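Local coordinates for protein prolyl-tRNA synthetase (Naegleria fowleri, PDB 6UYH) that binds halofuginone together with an ATP analogue and, as a prolyl-tRNA synthetase, probably catalyses the ATP-dependent attachment of proline to its cognate tRNA, at residues W423-N431 against I450-V459. Sequence-based numbering, arbitrary orientation.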
loop_
_atom_site.group_PDB
_atom_site.type_symbol
_atom_site.label_atom_id
_atom_site.label_comp_id
_atom_site.label_asym_id
_atom_site.label_seq_id
_atom_site.Cartn_x
_atom_site.Cartn_y
_atom_site.Cartn_z
ATOM N N TRP A 423 -25.373 -17.626 -36.897
ATOM C CA TRP A 423 -25.015 -18.572 -35.841
ATOM C C TRP A 423 -23.977 -19.598 -36.272
ATOM O O TRP A 423 -23.029 -19.840 -35.502
ATOM C CB TRP A 423 -26.266 -19.274 -35.302
ATOM C CG TRP A 423 -25.896 -20.108 -34.143
ATOM C CD1 TRP A 423 -25.627 -21.452 -34.137
ATOM C CD2 TRP A 423 -25.669 -19.643 -32.809
ATOM N NE1 TRP A 423 -25.269 -21.851 -32.867
ATOM C CE2 TRP A 423 -25.292 -20.758 -32.035
ATOM C CE3 TRP A 423 -25.767 -18.393 -32.191
ATOM C CZ2 TRP A 423 -25.014 -20.659 -30.672
ATOM C CZ3 TRP A 423 -25.491 -18.296 -30.837
ATOM C CH2 TRP A 423 -25.124 -19.425 -30.091
ATOM N N PRO A 424 -24.091 -20.255 -37.439
ATOM C CA PRO A 424 -23.047 -21.227 -37.810
ATOM C C PRO A 424 -21.662 -20.612 -37.876
ATOM O O PRO A 424 -20.683 -21.261 -37.493
ATOM C CB PRO A 424 -23.513 -21.737 -39.185
ATOM C CG PRO A 424 -24.988 -21.506 -39.191
ATOM C CD PRO A 424 -25.193 -20.235 -38.423
ATOM N N GLU A 425 -21.557 -19.371 -38.349
ATOM C CA GLU A 425 -20.273 -18.677 -38.332
ATOM C C GLU A 425 -19.811 -18.406 -36.911
ATOM O O GLU A 425 -18.626 -18.564 -36.599
ATOM C CB GLU A 425 -20.375 -17.363 -39.096
ATOM C CG GLU A 425 -20.527 -17.541 -40.601
ATOM C CD GLU A 425 -20.851 -16.228 -41.273
ATOM O OE1 GLU A 425 -22.030 -15.822 -41.224
ATOM O OE2 GLU A 425 -19.928 -15.598 -41.834
ATOM N N PHE A 426 -20.735 -17.981 -36.047
ATOM C CA PHE A 426 -20.408 -17.675 -34.657
ATOM C C PHE A 426 -19.844 -18.894 -33.936
ATOM O O PHE A 426 -18.765 -18.833 -33.332
ATOM C CB PHE A 426 -21.670 -17.158 -33.959
ATOM C CG PHE A 426 -21.510 -16.905 -32.472
ATOM C CD1 PHE A 426 -20.826 -15.795 -32.011
ATOM C CD2 PHE A 426 -22.109 -17.746 -31.549
ATOM C CE1 PHE A 426 -20.707 -15.553 -30.654
ATOM C CE2 PHE A 426 -21.994 -17.509 -30.197
ATOM C CZ PHE A 426 -21.295 -16.406 -29.751
ATOM N N ILE A 427 -20.556 -20.022 -33.995
ATOM C CA ILE A 427 -20.112 -21.166 -33.209
ATOM C C ILE A 427 -18.805 -21.715 -33.766
ATOM O O ILE A 427 -17.960 -22.205 -33.008
ATOM C CB ILE A 427 -21.214 -22.241 -33.137
ATOM C CG1 ILE A 427 -20.823 -23.325 -32.132
ATOM C CG2 ILE A 427 -21.498 -22.846 -34.512
ATOM C CD1 ILE A 427 -20.648 -22.805 -30.720
ATOM N N LYS A 428 -18.608 -21.623 -35.084
ATOM C CA LYS A 428 -17.366 -22.088 -35.689
ATOM C C LYS A 428 -16.185 -21.268 -35.194
ATOM O O LYS A 428 -15.147 -21.819 -34.795
ATOM C CB LYS A 428 -17.476 -22.011 -37.213
ATOM C CG LYS A 428 -16.177 -22.280 -37.969
ATOM C CD LYS A 428 -16.326 -21.889 -39.436
ATOM C CE LYS A 428 -14.983 -21.820 -40.139
ATOM N NZ LYS A 428 -14.528 -23.159 -40.579
ATOM N N ALA A 429 -16.326 -19.940 -35.220
ATOM C CA ALA A 429 -15.243 -19.064 -34.777
ATOM C C ALA A 429 -14.988 -19.211 -33.285
ATOM O O ALA A 429 -13.834 -19.195 -32.840
ATOM C CB ALA A 429 -15.576 -17.616 -35.140
ATOM N N LEU A 430 -16.049 -19.379 -32.497
ATOM C CA LEU A 430 -15.892 -19.594 -31.061
ATOM C C LEU A 430 -15.087 -20.857 -30.778
ATOM O O LEU A 430 -14.153 -20.852 -29.963
ATOM C CB LEU A 430 -17.274 -19.676 -30.414
ATOM C CG LEU A 430 -17.380 -19.467 -28.917
ATOM C CD1 LEU A 430 -17.060 -18.001 -28.579
ATOM C CD2 LEU A 430 -18.766 -19.873 -28.462
ATOM N N ASN A 431 -15.435 -21.958 -31.448
ATOM C CA ASN A 431 -14.744 -23.221 -31.213
ATOM C C ASN A 431 -13.299 -23.212 -31.708
ATOM O O ASN A 431 -12.510 -24.055 -31.268
ATOM C CB ASN A 431 -15.519 -24.369 -31.856
ATOM C CG ASN A 431 -16.651 -24.868 -30.976
ATOM O OD1 ASN A 431 -16.661 -24.642 -29.764
ATOM N ND2 ASN A 431 -17.605 -25.562 -31.580
ATOM N N ILE A 450 -27.845 -16.839 -26.030
ATOM C CA ILE A 450 -26.561 -17.077 -26.686
ATOM C C ILE A 450 -25.641 -17.886 -25.782
ATOM O O ILE A 450 -24.946 -18.806 -26.237
ATOM C CB ILE A 450 -25.923 -15.737 -27.097
ATOM C CG1 ILE A 450 -26.769 -15.056 -28.183
ATOM C CG2 ILE A 450 -24.477 -15.937 -27.550
ATOM C CD1 ILE A 450 -26.421 -13.573 -28.372
ATOM N N LYS A 451 -25.629 -17.563 -24.486
ATOM C CA LYS A 451 -24.786 -18.296 -23.552
ATOM C C LYS A 451 -25.175 -19.769 -23.494
ATOM O O LYS A 451 -24.312 -20.656 -23.547
ATOM C CB LYS A 451 -24.873 -17.657 -22.164
ATOM N N GLU A 452 -26.471 -20.050 -23.352
ATOM C CA GLU A 452 -26.904 -21.438 -23.206
ATOM C C GLU A 452 -26.679 -22.230 -24.491
ATOM O O GLU A 452 -26.244 -23.390 -24.444
ATOM C CB GLU A 452 -28.379 -21.490 -22.794
ATOM N N LYS A 453 -26.967 -21.620 -25.649
ATOM C CA LYS A 453 -26.850 -22.341 -26.913
ATOM C C LYS A 453 -25.391 -22.593 -27.272
ATOM O O LYS A 453 -25.036 -23.700 -27.691
ATOM C CB LYS A 453 -27.548 -21.569 -28.034
ATOM C CG LYS A 453 -27.660 -22.329 -29.358
ATOM C CD LYS A 453 -28.398 -21.477 -30.389
ATOM C CE LYS A 453 -28.559 -22.194 -31.714
ATOM N NZ LYS A 453 -29.087 -21.220 -32.719
ATOM N N SER A 454 -24.532 -21.583 -27.120
ATOM C CA SER A 454 -23.113 -21.795 -27.393
ATOM C C SER A 454 -22.511 -22.811 -26.429
ATOM O O SER A 454 -21.664 -23.613 -26.832
ATOM C CB SER A 454 -22.341 -20.470 -27.338
ATOM O OG SER A 454 -22.351 -19.899 -26.042
ATOM N N LYS A 455 -22.957 -22.818 -25.167
ATOM C CA LYS A 455 -22.440 -23.795 -24.205
ATOM C C LYS A 455 -22.771 -25.221 -24.631
ATOM O O LYS A 455 -21.939 -26.126 -24.499
ATOM C CB LYS A 455 -23.001 -23.513 -22.812
ATOM C CG LYS A 455 -22.398 -24.369 -21.700
ATOM C CD LYS A 455 -23.032 -24.027 -20.364
ATOM C CE LYS A 455 -22.418 -24.822 -19.230
ATOM N NZ LYS A 455 -22.758 -26.264 -19.338
ATOM N N LEU A 456 -23.982 -25.439 -25.146
ATOM C CA LEU A 456 -24.372 -26.772 -25.594
ATOM C C LEU A 456 -23.571 -27.229 -26.809
ATOM O O LEU A 456 -23.300 -28.426 -26.954
ATOM C CB LEU A 456 -25.864 -26.798 -25.911
ATOM C CG LEU A 456 -26.795 -26.894 -24.703
ATOM C CD1 LEU A 456 -28.127 -26.217 -25.000
ATOM C CD2 LEU A 456 -27.011 -28.350 -24.308
ATOM N N GLU A 457 -23.181 -26.307 -27.683
ATOM C CA GLU A 457 -22.479 -26.646 -28.911
ATOM C C GLU A 457 -20.972 -26.451 -28.800
ATOM O O GLU A 457 -20.263 -26.598 -29.799
ATOM C CB GLU A 457 -23.040 -25.819 -30.071
ATOM C CG GLU A 457 -24.556 -25.936 -30.209
ATOM C CD GLU A 457 -25.128 -25.145 -31.384
ATOM O OE1 GLU A 457 -24.348 -24.515 -32.135
ATOM O OE2 GLU A 457 -26.366 -25.154 -31.550
ATOM N N SER A 458 -20.469 -26.156 -27.606
ATOM C CA SER A 458 -19.078 -25.786 -27.402
ATOM C C SER A 458 -18.213 -26.996 -27.093
ATOM O O SER A 458 -18.681 -28.030 -26.618
ATOM C CB SER A 458 -18.943 -24.786 -26.252
ATOM O OG SER A 458 -19.005 -25.453 -24.993
ATOM N N VAL A 459 -16.919 -26.828 -27.338
ATOM C CA VAL A 459 -15.893 -27.771 -26.930
ATOM C C VAL A 459 -14.741 -26.962 -26.342
ATOM O O VAL A 459 -14.485 -25.827 -26.753
ATOM C CB VAL A 459 -15.440 -28.645 -28.123
ATOM C CG1 VAL A 459 -14.760 -27.784 -29.182
ATOM C CG2 VAL A 459 -14.540 -29.755 -27.664
#
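Trp423 and Lys453 show how a lysine can pack along the face of an indole. With CG anti to the backbone N (chi1 -174°), the tryptophan enters a hole formed by Ile450, Lys453, Ser454 and Glu457. The extended lysine runs across one face, its CG 3.4 Å from Trp423 CZ2 and its NZ 3.6 Å from the centroid of the five-membered ring, almost on the ring normal: a cation-pi contact reinforced by a CH-pi contact from CE. Phe426 CD2 lies over the opposite face, so the indole is sandwiched.

Hydrogen bonds fix the ring's rotation and join the far end of the contact. Trp423 NE1 gives a nearly straight bond (173°) to Glu457 OE1 at 2.9 Å, in the indole plane but from above the carboxylate, whose plane is almost perpendicular to the ring. Further along, Asn431 OD1 accepts from Val459 N at 3.3 Å, while Asn431 ND2 makes a weak bond to Glu457 O. Ser454 OG donates to Ile450 O and is also hydrogen-bonded to Ala473 N.

Van der Waals contacts complete the interface: Phe426 CZ meets Ile450 CG2 at 3.9 Å, Leu430 CD2 meets Ser454 CB at 3.8 Å, and Ile427 lies across Glu457, its CG1 touching both CB and OE1.

Phe426 and Ile450 both reach Ile438 and Phe509 of strands 435-440 and 505-512. Two helices crossing at -60° over a beta-sheet give the layered alpha/beta packing of this C-terminal prolyl-tRNA synthetase domain.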